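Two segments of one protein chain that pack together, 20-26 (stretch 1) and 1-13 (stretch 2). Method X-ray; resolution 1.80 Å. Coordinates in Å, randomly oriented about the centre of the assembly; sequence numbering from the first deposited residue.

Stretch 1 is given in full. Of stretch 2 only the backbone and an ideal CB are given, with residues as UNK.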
# COMPACT_ATOMS: atom_id res chain seq x y z
N ARG A 20 13.08 -6.43 -26.29
CA ARG A 20 12.43 -7.69 -25.93
C ARG A 20 11.22 -7.45 -25.02
O ARG A 20 10.19 -8.12 -25.14
CB ARG A 20 13.43 -8.62 -25.23
CG ARG A 20 12.83 -9.92 -24.73
CD ARG A 20 13.92 -10.83 -24.16
NE ARG A 20 14.71 -11.47 -25.22
CZ ARG A 20 15.76 -12.25 -25.00
NH1 ARG A 20 16.16 -12.49 -23.76
NH2 ARG A 20 16.38 -12.83 -26.03
N VAL A 21 11.35 -6.49 -24.11
CA VAL A 21 10.27 -6.17 -23.19
C VAL A 21 9.14 -5.48 -23.94
O VAL A 21 7.97 -5.78 -23.72
CB VAL A 21 10.76 -5.26 -22.05
CG1 VAL A 21 9.59 -4.89 -21.15
CG2 VAL A 21 11.85 -5.95 -21.27
N VAL A 22 9.49 -4.56 -24.81
CA VAL A 22 8.48 -3.85 -25.58
C VAL A 22 7.70 -4.87 -26.42
O VAL A 22 6.47 -4.86 -26.41
CB VAL A 22 9.11 -2.79 -26.48
CG1 VAL A 22 8.04 -2.13 -27.35
CG2 VAL A 22 9.80 -1.74 -25.59
N ALA A 23 8.40 -5.76 -27.13
CA ALA A 23 7.73 -6.78 -27.95
C ALA A 23 6.80 -7.67 -27.12
O ALA A 23 5.69 -8.03 -27.56
CB ALA A 23 8.76 -7.65 -28.69
N TRP A 24 7.26 -8.07 -25.94
CA TRP A 24 6.43 -8.91 -25.08
C TRP A 24 5.15 -8.17 -24.71
O TRP A 24 4.06 -8.73 -24.72
CB TRP A 24 7.15 -9.30 -23.79
CG TRP A 24 6.29 -10.13 -22.90
CD1 TRP A 24 5.93 -11.44 -23.08
CD2 TRP A 24 5.61 -9.69 -21.71
NE1 TRP A 24 5.06 -11.84 -22.07
CE2 TRP A 24 4.86 -10.78 -21.22
CE3 TRP A 24 5.58 -8.47 -21.02
CZ2 TRP A 24 4.09 -10.69 -20.06
CZ3 TRP A 24 4.80 -8.38 -19.87
CH2 TRP A 24 4.07 -9.49 -19.40
N LEU A 25 5.30 -6.90 -24.33
CA LEU A 25 4.12 -6.13 -23.96
C LEU A 25 3.14 -6.07 -25.14
O LEU A 25 1.93 -6.10 -24.95
CB LEU A 25 4.52 -4.72 -23.54
CG LEU A 25 5.21 -4.58 -22.18
CD1 LEU A 25 5.87 -3.21 -22.10
CD2 LEU A 25 4.20 -4.77 -21.04
N ASP A 26 3.68 -5.98 -26.36
CA ASP A 26 2.84 -5.92 -27.57
C ASP A 26 2.10 -7.21 -27.92
O ASP A 26 1.18 -7.19 -28.72
CB ASP A 26 3.68 -5.51 -28.79
CG ASP A 26 4.03 -4.05 -28.77
OD1 ASP A 26 3.28 -3.26 -28.15
OD2 ASP A 26 5.06 -3.68 -29.40
N UNK A 1 -3.66 -14.29 -16.87
CA UNK A 1 -3.92 -12.83 -16.69
C UNK A 1 -2.62 -12.29 -16.10
O UNK A 1 -1.91 -13.01 -15.39
CB UNK A 1 -5.12 -12.54 -15.79
N UNK A 2 -2.30 -11.03 -16.40
CA UNK A 2 -1.06 -10.40 -15.96
C UNK A 2 -1.23 -9.15 -15.09
O UNK A 2 -2.14 -8.36 -15.33
CB UNK A 2 -0.23 -10.03 -17.19
N UNK A 3 -0.35 -9.01 -14.10
CA UNK A 3 -0.31 -7.83 -13.23
C UNK A 3 1.06 -7.23 -13.54
O UNK A 3 2.09 -7.83 -13.22
CB UNK A 3 -0.50 -8.16 -11.75
N UNK A 4 1.10 -6.07 -14.18
CA UNK A 4 2.39 -5.46 -14.53
C UNK A 4 3.00 -4.70 -13.36
O UNK A 4 2.35 -3.82 -12.81
CB UNK A 4 2.22 -4.52 -15.72
N UNK A 5 4.25 -5.02 -13.02
CA UNK A 5 4.98 -4.37 -11.92
C UNK A 5 5.51 -3.05 -12.49
O UNK A 5 5.63 -2.90 -13.71
CB UNK A 5 6.11 -5.25 -11.38
N UNK A 6 5.86 -2.10 -11.63
CA UNK A 6 6.34 -0.81 -12.08
C UNK A 6 7.52 -0.83 -13.05
O UNK A 6 7.56 -0.05 -14.01
CB UNK A 6 6.73 0.02 -10.85
N UNK A 7 8.49 -1.71 -12.81
CA UNK A 7 9.67 -1.73 -13.67
C UNK A 7 9.40 -2.19 -15.09
O UNK A 7 10.19 -1.90 -15.99
CB UNK A 7 10.74 -2.64 -13.05
N UNK A 8 8.29 -2.88 -15.31
CA UNK A 8 7.95 -3.35 -16.65
C UNK A 8 7.19 -2.27 -17.42
O UNK A 8 7.56 -1.93 -18.54
CB UNK A 8 7.12 -4.63 -16.57
N UNK A 9 6.15 -1.69 -16.82
CA UNK A 9 5.42 -0.66 -17.53
C UNK A 9 6.30 0.57 -17.77
O UNK A 9 6.09 1.30 -18.73
CB UNK A 9 4.16 -0.27 -16.75
N UNK A 10 7.31 0.78 -16.92
CA UNK A 10 8.21 1.93 -17.06
C UNK A 10 9.32 1.73 -18.11
O UNK A 10 9.88 2.70 -18.61
CB UNK A 10 8.85 2.24 -15.70
N UNK A 11 9.63 0.49 -18.44
CA UNK A 11 10.72 0.25 -19.40
C UNK A 11 10.57 0.93 -20.77
O UNK A 11 11.51 1.55 -21.25
CB UNK A 11 10.85 -1.26 -19.62
N UNK A 12 9.38 0.83 -21.40
CA UNK A 12 9.23 1.48 -22.71
C UNK A 12 9.41 2.99 -22.71
O UNK A 12 9.64 3.60 -23.76
CB UNK A 12 7.84 1.16 -23.27
N UNK A 13 9.31 3.60 -21.53
CA UNK A 13 9.44 5.05 -21.40
C UNK A 13 10.89 5.51 -21.31
O UNK A 13 11.17 6.71 -21.34
CB UNK A 13 8.68 5.53 -20.16

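Stretch 1 is part of a longer helix whose Val-21, Val-22, Trp-24 and Leu-25 offer carbon to stretch 2, so the first rule is apolar matching; no hydrogen bond crosses the contact.

Position 1 has nothing of the helix near its CB, and almost any residue would serve; it is Met-1.

Position 2 has extended backbone angles (-121/143), and its CA-to-CB bond points toward the helix, with the ideal CB 4.9 Å from Trp-24 CH2. A beta-branched or other medium apolar side chain would suit. The residue is Ile-2, whose CG2 lies 4.1 Å from Trp-24 CH2, at the edge of the indole and near its plane.

Position 3, next along the strand, is out of reach, so the helix sets no preference; it is Leu-3.

Position 4 points toward the helix again, but its ideal CB has no helix atom within 5.5 Å. Alanine would leave the gap open, while leucine, isoleucine or methionine could span it. Leu-4 does so: its CD2 is 3.9 Å from both Trp-24 CZ3 and Leu-25 CD2, joining two neighbours on the helix.

Positions 5, 6 and 7 lie beyond the helix's influence. Position 5 immediately precedes a short helix, where Asp, Ser, Thr or Asn is common; Asp-5 occupies this N-cap site, though its side chain makes no capping bond. Stretch 1 puts no limit on positions 6 and 7, so many residues would serve; Thr-6 and Asn-7 follow.

Position 8 points sideways, yet its ideal CB is 5.2 Å from Val-21 CG1 and 5.3 Å from Leu-25 CD2. A short branched apolar group suits such a junction; alanine would reach less far. Val-8 places CG1 3.9 Å from Leu-25 CD2, 4.2 Å from Trp-24 CZ3 and 4.4 Å from Val-21 CG1, so one methyl meets three side chains.

Position 9 points away, leaving the choice open to many residues; it is Ile-9. Position 10 is out of reach and equally free; Ser-10 turns inward on its own stretch, its OG donating to Thr-6 O at 2.6 Å.

Position 11 points toward the helix, its ideal CB 4.1 Å from Val-21 CG1. Aliphatic residues would fit, as would a longer chain with an apolar stem and a polar end. Glu-11 is of the latter kind: its CG packs 4.2 Å from Val-21 CB, while its carboxylate is hydrogen-bonded just outside the two stretches.

Position 12 comes close, its ideal CB 4.2 Å from Val-22 CG2 and 4.9 Å from Leu-25 CD1. With phi at -62°, proline joins valine and alanine as a candidate. Pro-12 sets its CG 3.5 Å from Leu-25 CD1 and 4.1 Å from Val-22 CG2.

Position 13 is out of reach, so the helix sets no preference; it is Leu-13.

Stretch 2 (1-13) MILLDTNVISEPL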
# COMPACT_ATOMS: atom_id res chain seq x y z
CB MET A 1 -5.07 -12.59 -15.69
CG MET A 1 -6.43 -13.21 -16.04
SD MET A 1 -7.44 -12.24 -17.17
CE MET A 1 -7.15 -13.15 -18.66
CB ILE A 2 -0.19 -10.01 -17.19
CG1 ILE A 2 0.40 -11.25 -17.85
CG2 ILE A 2 0.93 -9.05 -16.78
CD1 ILE A 2 1.41 -11.98 -16.98
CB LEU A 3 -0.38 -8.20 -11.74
CG LEU A 3 -0.46 -6.97 -10.81
CD1 LEU A 3 -1.79 -6.23 -11.05
CD2 LEU A 3 -0.36 -7.40 -9.34
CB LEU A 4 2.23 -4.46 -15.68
CG LEU A 4 1.75 -4.90 -17.06
CD1 LEU A 4 1.69 -3.66 -17.95
CD2 LEU A 4 2.69 -5.96 -17.63
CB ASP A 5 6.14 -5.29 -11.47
CG ASP A 5 6.74 -4.93 -10.10
OD1 ASP A 5 6.08 -4.25 -9.29
OD2 ASP A 5 7.89 -5.35 -9.83
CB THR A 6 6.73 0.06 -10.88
OG1 THR A 6 5.62 0.15 -9.99
CG2 THR A 6 7.14 1.45 -11.32
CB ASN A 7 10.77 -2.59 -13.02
CG ASN A 7 10.34 -4.04 -12.83
OD1 ASN A 7 10.09 -4.76 -13.79
ND2 ASN A 7 10.25 -4.46 -11.57
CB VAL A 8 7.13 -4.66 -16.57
CG1 VAL A 8 6.61 -5.05 -17.95
CG2 VAL A 8 8.01 -5.77 -16.02
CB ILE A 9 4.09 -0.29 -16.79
CG1 ILE A 9 3.29 0.71 -17.63
CG2 ILE A 9 4.39 0.23 -15.40
CD1 ILE A 9 1.94 1.07 -17.05
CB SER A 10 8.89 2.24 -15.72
OG SER A 10 7.94 2.47 -14.69
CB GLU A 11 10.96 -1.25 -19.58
CG GLU A 11 12.09 -1.61 -20.58
CD GLU A 11 13.47 -1.26 -20.08
OE1 GLU A 11 14.42 -1.24 -20.91
OE2 GLU A 11 13.64 -1.01 -18.86
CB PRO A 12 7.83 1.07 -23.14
CG PRO A 12 7.65 -0.26 -22.46
CD PRO A 12 8.19 0.02 -21.08
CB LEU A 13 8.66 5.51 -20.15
CG LEU A 13 7.16 5.18 -20.16
CD1 LEU A 13 6.52 5.49 -18.80
CD2 LEU A 13 6.49 5.98 -21.25
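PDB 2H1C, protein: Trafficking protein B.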